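Local coordinates for amine Dehydrogenase (Pseudomonas putida, PDB 1JMX), which forms the beta-propeller subunit of an amine dehydrogenase that probably deaminates primary amines oxidatively and passes the electrons on through heme c, at residues E12-T17 / P344-R349; T47-P52 / F200-S205; P87-R92 / V110-R115; K123-E128 / M146-Y151. All coordinates share one frame; numbering follows the deposited sequence.

Interaction 1. Residues E12-T17 / P344-R349; sequences EYMIVT and PQVFIR
Strands 12-17 and 345-348 run antiparallel with axes 4.7 Å apart, joined by two hydrogen-bonded pairs, Tyr13-Phe347 and Ile15-Gln345. Each pair has two backbone bonds; that from Tyr13 N to Phe347 O (2.8 Å) lies nearly along the C=O axis. Phe347 takes the crowded position between its backbone N and carbonyl carbon (chi1 67°), which swings its ring across the strand gap. Tyr13 CB then lies over one ring face, 4.0 Å from the centroid of Phe347, a CH-pi contact, while Ile15 CG2 meets the edge at Phe347 CE2 (3.8 Å). The Tyr13 ring receives Arg349 CB at its own edge, on CE1 at 3.6 Å, and its hydroxyl bonds to Lys8 N. The other sheet face carries Glu12, Met14, Val346 and Ile348. Met14 stays extended until chi3 (-90°), where the turn presses its CE tightly on Val346 CG2 (3.5 Å). Glu12, extended with CG anti to the backbone N, crosses Val346 obliquely so that OE2 touches CG1 at 3.2 Å while bonding to Lys304 N. An alanine here would probably lose that bond and loosen the packing on Val346 and Ile348. C-terminal strand 345-348 thus closes the propeller, completing the blade of strands 12-18, 22-27 and 32-38, with Ile15 and Phe347 facing strand 47-50.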
loop_
_atom_site.group_PDB
_atom_site.type_symbol
_atom_site.label_atom_id
_atom_site.label_comp_id
_atom_site.label_asym_id
_atom_site.label_seq_id
_atom_site.Cartn_x
_atom_site.Cartn_y
_atom_site.Cartn_z
ATOM N N GLU B 12 2.519 -33.105 -27.920
ATOM C CA GLU B 12 1.900 -32.170 -26.995
ATOM C C GLU B 12 2.904 -31.102 -26.572
ATOM O O GLU B 12 4.072 -31.397 -26.344
ATOM C CB GLU B 12 1.374 -32.918 -25.782
ATOM C CG GLU B 12 0.552 -32.059 -24.852
ATOM C CD GLU B 12 -0.359 -32.888 -23.992
ATOM O OE1 GLU B 12 -0.032 -34.066 -23.741
ATOM O OE2 GLU B 12 -1.416 -32.371 -23.594
ATOM N N TYR B 13 2.443 -29.861 -26.476
ATOM C CA TYR B 13 3.308 -28.753 -26.100
ATOM C C TYR B 13 2.611 -27.801 -25.157
ATOM O O TYR B 13 1.387 -27.820 -25.026
ATOM C CB TYR B 13 3.762 -27.983 -27.337
ATOM C CG TYR B 13 4.657 -28.777 -28.257
ATOM C CD1 TYR B 13 4.160 -29.337 -29.439
ATOM C CD2 TYR B 13 6.002 -28.962 -27.953
ATOM C CE1 TYR B 13 4.986 -30.057 -30.293
ATOM C CE2 TYR B 13 6.835 -29.680 -28.799
ATOM C CZ TYR B 13 6.322 -30.224 -29.967
ATOM O OH TYR B 13 7.160 -30.926 -30.797
ATOM N N MET B 14 3.408 -26.958 -24.511
ATOM C CA MET B 14 2.898 -25.971 -23.571
ATOM C C MET B 14 3.654 -24.670 -23.730
ATOM O O MET B 14 4.880 -24.663 -23.803
ATOM C CB MET B 14 3.069 -26.458 -22.132
ATOM C CG MET B 14 2.721 -25.409 -21.072
ATOM S SD MET B 14 3.139 -25.945 -19.394
ATOM C CE MET B 14 1.632 -26.707 -18.960
ATOM N N ILE B 15 2.923 -23.568 -23.826
ATOM C CA ILE B 15 3.577 -22.280 -23.934
ATOM C C ILE B 15 3.427 -21.508 -22.636
ATOM O O ILE B 15 2.404 -21.599 -21.953
ATOM C CB ILE B 15 3.049 -21.422 -25.090
ATOM C CG1 ILE B 15 1.550 -21.158 -24.933
ATOM C CG2 ILE B 15 3.387 -22.072 -26.408
ATOM C CD1 ILE B 15 1.036 -20.067 -25.867
ATOM N N VAL B 16 4.490 -20.801 -22.280
ATOM C CA VAL B 16 4.523 -19.978 -21.081
ATOM C C VAL B 16 5.400 -18.775 -21.382
ATOM O O VAL B 16 6.400 -18.886 -22.086
ATOM C CB VAL B 16 5.123 -20.724 -19.837
ATOM C CG1 VAL B 16 4.192 -21.816 -19.359
ATOM C CG2 VAL B 16 6.496 -21.300 -20.153
ATOM N N THR B 17 4.990 -17.611 -20.909
ATOM C CA THR B 17 5.802 -16.429 -21.120
ATOM C C THR B 17 6.588 -16.152 -19.831
ATOM O O THR B 17 6.108 -16.367 -18.723
ATOM C CB THR B 17 4.979 -15.227 -21.649
ATOM O OG1 THR B 17 3.953 -14.880 -20.714
ATOM C CG2 THR B 17 4.339 -15.591 -22.993
ATOM N N PRO B 344 -0.079 -20.709 -18.452
ATOM C CA PRO B 344 0.427 -21.878 -19.175
ATOM C C PRO B 344 -0.667 -22.459 -20.065
ATOM O O PRO B 344 -1.732 -22.824 -19.586
ATOM C CB PRO B 344 0.792 -22.836 -18.046
ATOM C CG PRO B 344 1.208 -21.907 -16.952
ATOM C CD PRO B 344 0.120 -20.881 -17.004
ATOM N N GLN B 345 -0.373 -22.565 -21.354
ATOM C CA GLN B 345 -1.323 -23.054 -22.351
ATOM C C GLN B 345 -0.867 -24.369 -23.013
ATOM O O GLN B 345 0.201 -24.426 -23.626
ATOM C CB GLN B 345 -1.499 -21.957 -23.403
ATOM C CG GLN B 345 -2.909 -21.487 -23.649
ATOM C CD GLN B 345 -3.643 -21.038 -22.409
ATOM O OE1 GLN B 345 -3.777 -19.845 -22.146
ATOM N NE2 GLN B 345 -4.204 -21.990 -21.689
ATOM N N VAL B 346 -1.692 -25.411 -22.894
ATOM C CA VAL B 346 -1.389 -26.736 -23.447
ATOM C C VAL B 346 -2.146 -27.025 -24.763
ATOM O O VAL B 346 -3.346 -26.753 -24.875
ATOM C CB VAL B 346 -1.691 -27.853 -22.390
ATOM C CG1 VAL B 346 -1.292 -29.224 -22.912
ATOM C CG2 VAL B 346 -0.954 -27.568 -21.101
ATOM N N PHE B 347 -1.439 -27.588 -25.745
ATOM C CA PHE B 347 -2.028 -27.905 -27.051
ATOM C C PHE B 347 -1.286 -29.034 -27.761
ATOM O O PHE B 347 -0.137 -29.321 -27.439
ATOM C CB PHE B 347 -2.012 -26.664 -27.962
ATOM C CG PHE B 347 -0.627 -26.218 -28.365
ATOM C CD1 PHE B 347 -0.080 -26.614 -29.584
ATOM C CD2 PHE B 347 0.144 -25.429 -27.514
ATOM C CE1 PHE B 347 1.215 -26.233 -29.943
ATOM C CE2 PHE B 347 1.435 -25.046 -27.864
ATOM C CZ PHE B 347 1.971 -25.449 -29.078
ATOM N N ILE B 348 -1.960 -29.668 -28.720
ATOM C CA ILE B 348 -1.370 -30.737 -29.531
ATOM C C ILE B 348 -1.045 -30.087 -30.885
ATOM O O ILE B 348 -1.939 -29.553 -31.556
ATOM C CB ILE B 348 -2.358 -31.913 -29.789
ATOM C CG1 ILE B 348 -2.942 -32.451 -28.478
ATOM C CG2 ILE B 348 -1.656 -33.025 -30.557
ATOM C CD1 ILE B 348 -1.972 -33.197 -27.629
ATOM N N ARG B 349 0.234 -30.113 -31.258
ATOM C CA ARG B 349 0.712 -29.523 -32.507
ATOM C C ARG B 349 0.111 -30.156 -33.764
ATOM O O ARG B 349 -0.196 -31.373 -33.751
ATOM C CB ARG B 349 2.238 -29.603 -32.561
ATOM C CG ARG B 349 2.851 -29.041 -33.820
ATOM C CD ARG B 349 2.514 -27.572 -33.964
ATOM N NE ARG B 349 3.049 -27.032 -35.203
ATOM C CZ ARG B 349 2.392 -27.020 -36.356
ATOM N NH1 ARG B 349 1.162 -27.514 -36.437
ATOM N NH2 ARG B 349 2.978 -26.519 -37.436
ATOM O OXT ARG B 349 -0.054 -29.413 -34.753
#

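Interaction 2. Residues T47-P52 / F200-S205; sequences TAMMAP and FWPHQS
In this beta-propeller, strand 47-50 is the first, edge strand of its blade, and loop 200-205, making an inverse gamma turn centred on Pro202, runs alongside it. Direct hydrogen bonding rests on one side chain. Gln204, extended beyond CG (chi2 -171°), reaches the backbone of Met50 with both ends of its amide, accepting from the N-H and donating to the carbonyl, so that it mimics the edge of a further strand. Met50 N reaches Gln204 OE1 at 2.8 Å on a lone pair, and Gln204 NE2 meets Met50 O at 3.2 Å with that oxygen close to the amide plane. Apolar contacts are looser: Thr47 CG2 sits 3.9 Å from Pro202 CG, and Met49, crossing Gln204 at about a right angle, brings SD to 4.1 Å from Pro202 CB. Gln345 of strand 345-348 touches both Met49 and Gln204. At the other end a water bridges the segments, accepting from Thr47 OG1 (2.8 Å) and donating to Phe200 O (2.5 Å).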
loop_
_atom_site.group_PDB
_atom_site.type_symbol
_atom_site.label_atom_id
_atom_site.label_comp_id
_atom_site.label_asym_id
_atom_site.label_seq_id
_atom_site.Cartn_x
_atom_site.Cartn_y
_atom_site.Cartn_z
ATOM N N THR B 47 0.228 -12.515 -21.386
ATOM C CA THR B 47 -0.836 -13.504 -21.463
ATOM C C THR B 47 -1.005 -14.020 -22.890
ATOM O O THR B 47 -1.274 -13.240 -23.808
ATOM C CB THR B 47 -2.165 -12.907 -20.974
ATOM O OG1 THR B 47 -2.013 -12.468 -19.622
ATOM C CG2 THR B 47 -3.289 -13.938 -21.044
ATOM N N ALA B 48 -0.878 -15.336 -23.064
ATOM C CA ALA B 48 -0.996 -15.948 -24.386
ATOM C C ALA B 48 -2.100 -16.983 -24.539
ATOM O O ALA B 48 -2.544 -17.603 -23.566
ATOM C CB ALA B 48 0.337 -16.564 -24.803
ATOM N N MET B 49 -2.550 -17.132 -25.783
ATOM C CA MET B 49 -3.567 -18.106 -26.171
ATOM C C MET B 49 -3.230 -18.604 -27.570
ATOM O O MET B 49 -2.844 -17.823 -28.438
ATOM C CB MET B 49 -4.969 -17.499 -26.182
ATOM C CG MET B 49 -5.580 -17.300 -24.810
ATOM S SD MET B 49 -7.357 -17.028 -24.899
ATOM C CE MET B 49 -7.439 -15.281 -25.009
ATOM N N MET B 50 -3.343 -19.913 -27.765
ATOM C CA MET B 50 -3.066 -20.543 -29.049
ATOM C C MET B 50 -4.206 -20.362 -30.040
ATOM O O MET B 50 -5.378 -20.475 -29.675
ATOM C CB MET B 50 -2.801 -22.035 -28.851
ATOM C CG MET B 50 -1.480 -22.334 -28.187
ATOM S SD MET B 50 -0.135 -21.557 -29.085
ATOM C CE MET B 50 -0.118 -22.540 -30.581
ATOM N N ALA B 51 -3.860 -20.071 -31.289
ATOM C CA ALA B 51 -4.861 -19.897 -32.343
ATOM C C ALA B 51 -5.295 -21.289 -32.790
ATOM O O ALA B 51 -4.582 -22.263 -32.554
ATOM C CB ALA B 51 -4.275 -19.127 -33.518
ATOM N N PRO B 52 -6.464 -21.399 -33.449
ATOM C CA PRO B 52 -6.983 -22.686 -33.925
ATOM C C PRO B 52 -6.025 -23.468 -34.846
ATOM O O PRO B 52 -6.256 -24.643 -35.129
ATOM C CB PRO B 52 -8.261 -22.279 -34.666
ATOM C CG PRO B 52 -8.698 -21.060 -33.940
ATOM C CD PRO B 52 -7.410 -20.315 -33.771
ATOM N N PHE B 200 -7.459 -13.638 -14.130
ATOM C CA PHE B 200 -6.671 -13.128 -15.248
ATOM C C PHE B 200 -6.036 -14.270 -16.024
ATOM O O PHE B 200 -5.068 -14.071 -16.751
ATOM C CB PHE B 200 -5.560 -12.219 -14.729
ATOM C CG PHE B 200 -6.056 -11.076 -13.901
ATOM C CD1 PHE B 200 -7.172 -10.342 -14.305
ATOM C CD2 PHE B 200 -5.431 -10.752 -12.703
ATOM C CE1 PHE B 200 -7.658 -9.303 -13.525
ATOM C CE2 PHE B 200 -5.906 -9.717 -11.916
ATOM C CZ PHE B 200 -7.020 -8.992 -12.323
ATOM N N TRP B 201 -6.601 -15.463 -15.887
ATOM C CA TRP B 201 -6.046 -16.631 -16.547
ATOM C C TRP B 201 -7.058 -17.338 -17.461
ATOM O O TRP B 201 -7.879 -18.123 -16.998
ATOM C CB TRP B 201 -5.482 -17.591 -15.487
ATOM C CG TRP B 201 -4.512 -16.912 -14.501
ATOM C CD1 TRP B 201 -3.160 -16.774 -14.645
ATOM C CD2 TRP B 201 -4.841 -16.273 -13.248
ATOM N NE1 TRP B 201 -2.631 -16.095 -13.572
ATOM C CE2 TRP B 201 -3.637 -15.776 -12.701
ATOM C CE3 TRP B 201 -6.035 -16.073 -12.538
ATOM C CZ2 TRP B 201 -3.592 -15.092 -11.479
ATOM C CZ3 TRP B 201 -5.987 -15.391 -11.322
ATOM C CH2 TRP B 201 -4.775 -14.910 -10.809
ATOM N N PRO B 202 -7.044 -17.008 -18.769
ATOM C CA PRO B 202 -7.957 -17.621 -19.741
ATOM C C PRO B 202 -7.415 -19.000 -20.143
ATOM O O PRO B 202 -6.734 -19.144 -21.165
ATOM C CB PRO B 202 -7.921 -16.628 -20.905
ATOM C CG PRO B 202 -6.494 -16.165 -20.882
ATOM C CD PRO B 202 -6.231 -15.952 -19.406
ATOM N N HIS B 203 -7.693 -20.000 -19.310
ATOM C CA HIS B 203 -7.233 -21.360 -19.561
ATOM C C HIS B 203 -7.828 -21.943 -20.839
ATOM O O HIS B 203 -9.024 -21.824 -21.097
ATOM C CB HIS B 203 -7.638 -22.314 -18.427
ATOM C CG HIS B 203 -7.404 -21.787 -17.044
ATOM N ND1 HIS B 203 -6.164 -21.781 -16.448
ATOM C CD2 HIS B 203 -8.271 -21.337 -16.110
ATOM C CE1 HIS B 203 -6.275 -21.357 -15.204
ATOM N NE2 HIS B 203 -7.545 -21.082 -14.976
ATOM N N GLN B 204 -6.973 -22.574 -21.632
ATOM C CA GLN B 204 -7.406 -23.261 -22.836
ATOM C C GLN B 204 -7.259 -24.729 -22.423
ATOM O O GLN B 204 -6.316 -25.415 -22.813
ATOM C CB GLN B 204 -6.508 -22.907 -24.027
ATOM C CG GLN B 204 -6.689 -21.471 -24.508
ATOM C CD GLN B 204 -5.959 -21.181 -25.806
ATOM O OE1 GLN B 204 -4.778 -21.484 -25.953
ATOM N NE2 GLN B 204 -6.666 -20.579 -26.757
ATOM N N SER B 205 -8.176 -25.170 -21.566
ATOM C CA SER B 205 -8.157 -26.529 -21.025
ATOM C C SER B 205 -8.757 -27.594 -21.933
ATOM O O SER B 205 -9.563 -27.287 -22.818
ATOM C CB SER B 205 -8.862 -26.561 -19.665
ATOM O OG SER B 205 -10.243 -26.298 -19.804
HETATM O O HOH W 1 -2.692 -14.246 -17.578
#

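Interaction 3. Residues P87-R92 / V110-R115; sequences PGEVGR and VNPTQR
These segments form the far end of the antiparallel hairpin of strands 89-99 and 105-115, whose second strand leads straight into the heme c pocket at residues 116-120. On one face Val90 stands between two arginines. The Arg92 guanidinium is laid flat over Val90 CG1, which lies 4.0 Å from its plane and over its centre, whereas Arg115, extended from CG to NE, crosses obliquely and sets CD 3.7 Å from Val90 CG2. The two cationic tips, Arg92 NH1 and Arg115 NH2, come within 4.7 Å and would probably repel. Asn111 on this face hydrogen-bonds Tyr135 of a neighbouring subunit. The opposite face carries Glu89, which lies beside Pro112 and points the same way; Glu89 OE1 lies 3.5 Å from Pro112 CB. The Glu89 carboxylate makes salt bridges to Lys123 and Arg126, so an alanine here would probably lose both bridges and thin the packing on Pro112 and Gln114. Gly91 is packed against Val110, whose CG1 lies 3.4 Å from Gly91 CA, where a beta carbon would clash. Of the five backbone bonds, Arg115 N to Gly88 O is the longest at 3.3 Å, and the most bent, with an N-H...O angle of 139°.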
loop_
_atom_site.group_PDB
_atom_site.type_symbol
_atom_site.label_atom_id
_atom_site.label_comp_id
_atom_site.label_asym_id
_atom_site.label_seq_id
_atom_site.Cartn_x
_atom_site.Cartn_y
_atom_site.Cartn_z
ATOM N N PRO B 87 -6.807 8.843 -32.132
ATOM C CA PRO B 87 -5.954 10.008 -31.864
ATOM C C PRO B 87 -6.130 10.610 -30.473
ATOM O O PRO B 87 -7.257 10.844 -30.041
ATOM C CB PRO B 87 -6.394 11.005 -32.944
ATOM C CG PRO B 87 -6.842 10.136 -34.054
ATOM C CD PRO B 87 -7.613 9.062 -33.346
ATOM N N GLY B 88 -5.010 10.853 -29.787
ATOM C CA GLY B 88 -5.035 11.456 -28.463
ATOM C C GLY B 88 -5.502 10.595 -27.298
ATOM O O GLY B 88 -5.761 11.114 -26.205
ATOM N N GLU B 89 -5.606 9.287 -27.522
ATOM C CA GLU B 89 -6.046 8.355 -26.491
ATOM C C GLU B 89 -5.068 7.207 -26.309
ATOM O O GLU B 89 -4.410 6.776 -27.253
ATOM C CB GLU B 89 -7.435 7.790 -26.826
ATOM C CG GLU B 89 -8.593 8.696 -26.450
ATOM C CD GLU B 89 -9.934 8.232 -27.004
ATOM O OE1 GLU B 89 -10.169 7.009 -27.120
ATOM O OE2 GLU B 89 -10.768 9.102 -27.316
ATOM N N VAL B 90 -4.946 6.750 -25.067
ATOM C CA VAL B 90 -4.084 5.626 -24.730
ATOM C C VAL B 90 -5.023 4.475 -24.359
ATOM O O VAL B 90 -5.865 4.610 -23.472
ATOM C CB VAL B 90 -3.138 5.951 -23.541
ATOM C CG1 VAL B 90 -2.261 4.742 -23.216
ATOM C CG2 VAL B 90 -2.265 7.154 -23.877
ATOM N N GLY B 91 -4.901 3.365 -25.078
ATOM C CA GLY B 91 -5.748 2.215 -24.830
ATOM C C GLY B 91 -5.083 1.047 -24.126
ATOM O O GLY B 91 -4.007 0.592 -24.513
ATOM N N ARG B 92 -5.763 0.540 -23.105
ATOM C CA ARG B 92 -5.273 -0.588 -22.328
ATOM C C ARG B 92 -6.291 -1.721 -22.290
ATOM O O ARG B 92 -7.492 -1.495 -22.239
ATOM C CB ARG B 92 -4.966 -0.157 -20.897
ATOM C CG ARG B 92 -3.501 -0.140 -20.561
ATOM C CD ARG B 92 -2.880 1.206 -20.822
ATOM N NE ARG B 92 -1.625 1.050 -21.548
ATOM C CZ ARG B 92 -0.483 1.651 -21.230
ATOM N NH1 ARG B 92 -0.409 2.462 -20.179
ATOM N NH2 ARG B 92 0.582 1.461 -21.996
ATOM N N VAL B 110 -10.938 -2.358 -25.255
ATOM C CA VAL B 110 -10.025 -1.289 -24.913
ATOM C C VAL B 110 -10.643 -0.257 -23.985
ATOM O O VAL B 110 -11.706 0.299 -24.274
ATOM C CB VAL B 110 -9.543 -0.560 -26.202
ATOM C CG1 VAL B 110 -8.565 0.535 -25.858
ATOM C CG2 VAL B 110 -8.919 -1.548 -27.181
ATOM N N ASN B 111 -9.978 -0.043 -22.853
ATOM C CA ASN B 111 -10.365 0.958 -21.860
ATOM C C ASN B 111 -9.420 2.112 -22.212
ATOM O O ASN B 111 -8.251 2.096 -21.837
ATOM C CB ASN B 111 -10.062 0.469 -20.429
ATOM C CG ASN B 111 -10.878 -0.757 -20.018
ATOM O OD1 ASN B 111 -10.589 -1.385 -19.001
ATOM N ND2 ASN B 111 -11.907 -1.080 -20.782
ATOM N N PRO B 112 -9.900 3.102 -22.981
ATOM C CA PRO B 112 -9.039 4.221 -23.358
ATOM C C PRO B 112 -9.083 5.434 -22.446
ATOM O O PRO B 112 -10.070 5.686 -21.755
ATOM C CB PRO B 112 -9.551 4.561 -24.745
ATOM C CG PRO B 112 -11.021 4.403 -24.576
ATOM C CD PRO B 112 -11.194 3.187 -23.683
ATOM N N THR B 113 -7.984 6.171 -22.437
ATOM C CA THR B 113 -7.885 7.388 -21.653
ATOM C C THR B 113 -7.336 8.485 -22.544
ATOM O O THR B 113 -6.288 8.342 -23.162
ATOM C CB THR B 113 -6.948 7.242 -20.442
ATOM O OG1 THR B 113 -7.399 6.161 -19.620
ATOM C CG2 THR B 113 -6.943 8.526 -19.614
ATOM N N GLN B 114 -8.077 9.571 -22.635
ATOM C CA GLN B 114 -7.646 10.699 -23.424
ATOM C C GLN B 114 -6.660 11.479 -22.555
ATOM O O GLN B 114 -7.013 11.936 -21.470
ATOM C CB GLN B 114 -8.860 11.550 -23.774
ATOM C CG GLN B 114 -8.588 12.671 -24.741
ATOM C CD GLN B 114 -9.836 13.471 -25.023
ATOM O OE1 GLN B 114 -10.470 13.991 -24.108
ATOM N NE2 GLN B 114 -10.211 13.555 -26.293
ATOM N N ARG B 115 -5.405 11.550 -22.986
ATOM C CA ARG B 115 -4.390 12.285 -22.237
ATOM C C ARG B 115 -4.108 13.637 -22.872
ATOM O O ARG B 115 -3.518 13.719 -23.951
ATOM C CB ARG B 115 -3.095 11.489 -22.134
ATOM C CG ARG B 115 -3.185 10.301 -21.226
ATOM C CD ARG B 115 -1.850 9.610 -21.103
ATOM N NE ARG B 115 -1.909 8.542 -20.109
ATOM C CZ ARG B 115 -0.864 7.830 -19.700
ATOM N NH1 ARG B 115 0.341 8.066 -20.205
ATOM N NH2 ARG B 115 -1.022 6.898 -18.761
#

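Interaction 4. Residues K123-E128 / M146-Y151; sequences KPPRLE and MPRQVY
Met146 folds its side chain over the backbone and CB of Leu127: bends at chi2 (-65°) and chi3 (-78°) curl the chain, setting CG 3.3 Å from Leu127 N and 3.6 Å from Leu127 CB. The same methionine is held through its main chain, Met146 N donating to Pro125 O at 3.2 Å, with the donor well above the carbonyl plane. Pro125 forms the second half of the contact. Its ring crosses the Arg148 side chain at about a right angle, and CD lies 3.9 Å above one face of the Arg148 guanidinium, toward the rim. At the edge of that group NH2 comes 2.6 Å from Lys123 O, but the angle is too poor for a hydrogen bond. The other terminal nitrogen, Arg148 NH1, forms a salt bridge to Glu134 of a neighbouring subunit. Met146 also packs on Val163 and Met171, so the segment ties strand 126-131 to the next sheet, as in the beta-propeller crossover from a blade's last strand to the first strand of its neighbour.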
loop_
_atom_site.group_PDB
_atom_site.type_symbol
_atom_site.label_atom_id
_atom_site.label_comp_id
_atom_site.label_asym_id
_atom_site.label_seq_id
_atom_site.Cartn_x
_atom_site.Cartn_y
_atom_site.Cartn_z
ATOM N N LYS B 123 -12.469 7.561 -21.039
ATOM C CA LYS B 123 -13.521 7.403 -22.029
ATOM C C LYS B 123 -14.176 6.046 -21.876
ATOM O O LYS B 123 -13.640 5.165 -21.207
ATOM C CB LYS B 123 -12.925 7.514 -23.430
ATOM C CG LYS B 123 -12.287 8.839 -23.743
ATOM C CD LYS B 123 -13.316 9.943 -23.779
ATOM C CE LYS B 123 -12.733 11.198 -24.393
ATOM N NZ LYS B 123 -12.147 10.889 -25.745
ATOM N N PRO B 124 -15.366 5.869 -22.471
ATOM C CA PRO B 124 -16.079 4.589 -22.393
ATOM C C PRO B 124 -15.288 3.499 -23.115
ATOM O O PRO B 124 -14.559 3.781 -24.066
ATOM C CB PRO B 124 -17.388 4.889 -23.128
ATOM C CG PRO B 124 -17.606 6.328 -22.849
ATOM C CD PRO B 124 -16.231 6.909 -23.056
ATOM N N PRO B 125 -15.369 2.248 -22.635
ATOM C CA PRO B 125 -14.636 1.162 -23.296
ATOM C C PRO B 125 -15.235 0.802 -24.667
ATOM O O PRO B 125 -16.348 1.215 -25.010
ATOM C CB PRO B 125 -14.781 0.008 -22.304
ATOM C CG PRO B 125 -14.957 0.706 -20.979
ATOM C CD PRO B 125 -15.913 1.798 -21.345
ATOM N N ARG B 126 -14.484 0.037 -25.450
ATOM C CA ARG B 126 -14.929 -0.389 -26.777
ATOM C C ARG B 126 -14.241 -1.672 -27.203
ATOM O O ARG B 126 -13.111 -1.924 -26.823
ATOM C CB ARG B 126 -14.644 0.698 -27.828
ATOM C CG ARG B 126 -13.172 1.029 -27.981
ATOM C CD ARG B 126 -12.927 2.146 -28.966
ATOM N NE ARG B 126 -11.533 2.573 -28.905
ATOM C CZ ARG B 126 -11.121 3.714 -28.366
ATOM N NH1 ARG B 126 -11.996 4.567 -27.840
ATOM N NH2 ARG B 126 -9.826 3.985 -28.311
ATOM N N LEU B 127 -14.954 -2.509 -27.944
ATOM C CA LEU B 127 -14.377 -3.739 -28.460
ATOM C C LEU B 127 -13.849 -3.371 -29.845
ATOM O O LEU B 127 -14.508 -2.657 -30.593
ATOM C CB LEU B 127 -15.444 -4.834 -28.601
ATOM C CG LEU B 127 -14.931 -6.200 -29.082
ATOM C CD1 LEU B 127 -14.409 -7.005 -27.894
ATOM C CD2 LEU B 127 -16.041 -6.965 -29.774
ATOM N N GLU B 128 -12.632 -3.796 -30.150
ATOM C CA GLU B 128 -12.026 -3.539 -31.445
ATOM C C GLU B 128 -11.709 -4.885 -32.075
ATOM O O GLU B 128 -11.153 -5.767 -31.424
ATOM C CB GLU B 128 -10.752 -2.712 -31.301
ATOM C CG GLU B 128 -10.996 -1.311 -30.790
ATOM C CD GLU B 128 -9.751 -0.467 -30.747
ATOM O OE1 GLU B 128 -8.631 -1.009 -30.742
ATOM O OE2 GLU B 128 -9.901 0.758 -30.720
ATOM N N MET B 146 -18.599 -1.042 -25.279
ATOM C CA MET B 146 -18.519 -2.090 -24.270
ATOM C C MET B 146 -18.776 -1.542 -22.873
ATOM O O MET B 146 -18.574 -0.353 -22.612
ATOM C CB MET B 146 -17.124 -2.737 -24.278
ATOM C CG MET B 146 -16.817 -3.591 -25.485
ATOM S SD MET B 146 -17.879 -5.029 -25.544
ATOM C CE MET B 146 -17.086 -6.099 -24.317
ATOM N N PRO B 147 -19.319 -2.381 -21.982
ATOM C CA PRO B 147 -19.560 -1.893 -20.624
ATOM C C PRO B 147 -18.220 -1.845 -19.871
ATOM O O PRO B 147 -17.216 -2.377 -20.345
ATOM C CB PRO B 147 -20.521 -2.940 -20.045
ATOM C CG PRO B 147 -20.220 -4.186 -20.823
ATOM C CD PRO B 147 -20.002 -3.667 -22.222
ATOM N N ARG B 148 -18.195 -1.143 -18.745
ATOM C CA ARG B 148 -16.984 -1.040 -17.932
ATOM C C ARG B 148 -16.711 -2.322 -17.174
ATOM O O ARG B 148 -17.591 -3.167 -17.044
ATOM C CB ARG B 148 -17.104 0.079 -16.901
ATOM C CG ARG B 148 -17.112 1.441 -17.483
ATOM C CD ARG B 148 -16.320 2.385 -16.625
ATOM N NE ARG B 148 -15.757 3.389 -17.499
ATOM C CZ ARG B 148 -14.498 3.412 -17.907
ATOM N NH1 ARG B 148 -13.625 2.508 -17.502
ATOM N NH2 ARG B 148 -14.152 4.271 -18.838
ATOM N N GLN B 149 -15.490 -2.417 -16.650
ATOM C CA GLN B 149 -15.021 -3.544 -15.852
ATOM C C GLN B 149 -15.037 -4.901 -16.551
ATOM O O GLN B 149 -15.259 -5.940 -15.927
ATOM C CB GLN B 149 -15.770 -3.579 -14.517
ATOM C CG GLN B 149 -15.556 -2.309 -13.682
ATOM C CD GLN B 149 -16.580 -2.130 -12.568
ATOM O OE1 GLN B 149 -17.783 -2.303 -12.775
ATOM N NE2 GLN B 149 -16.107 -1.753 -11.387
ATOM N N VAL B 150 -14.766 -4.881 -17.853
ATOM C CA VAL B 150 -14.709 -6.094 -18.653
ATOM C C VAL B 150 -13.271 -6.607 -18.648
ATOM O O VAL B 150 -12.330 -5.829 -18.751
ATOM C CB VAL B 150 -15.194 -5.837 -20.114
ATOM C CG1 VAL B 150 -14.716 -6.936 -21.053
ATOM C CG2 VAL B 150 -16.719 -5.731 -20.156
ATOM N N TYR B 151 -13.110 -7.913 -18.448
ATOM C CA TYR B 151 -11.797 -8.541 -18.451
ATOM C C TYR B 151 -11.774 -9.741 -19.411
ATOM O O TYR B 151 -11.963 -9.545 -20.604
ATOM C CB TYR B 151 -11.319 -8.867 -17.021
ATOM C CG TYR B 151 -12.276 -9.659 -16.146
ATOM C CD1 TYR B 151 -12.011 -10.993 -15.825
ATOM C CD2 TYR B 151 -13.441 -9.081 -15.633
ATOM C CE1 TYR B 151 -12.876 -11.730 -15.028
ATOM C CE2 TYR B 151 -14.313 -9.815 -14.832
ATOM C CZ TYR B 151 -14.023 -11.143 -14.539
ATOM O OH TYR B 151 -14.895 -11.906 -13.791
#

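How the interactions relate
Interactions 1 and 2 are both buried; interaction 2 lies closest to the chain's centre (about 5 Å between centres), interaction 1 farther off (about 13 Å). They meet where Gln345 reaches the 200-205 loop and Phe347 packs on Met50. Interactions 3 and 4 lie farther out, are only partly buried and share one sheet, with strands 105-115 and 126-131 side by side and Glu89 paired with Lys123. The chemistry follows position. Interaction 1 combines strand pairing with aromatic and aliphatic packing, and interaction 2 joins an edge strand to a loop by one amide and a water. Interactions 3 and 4 place arginines and other polar groups against a neighbouring subunit. Interactions 1 and 4 lie on opposite sides of the chain's centre.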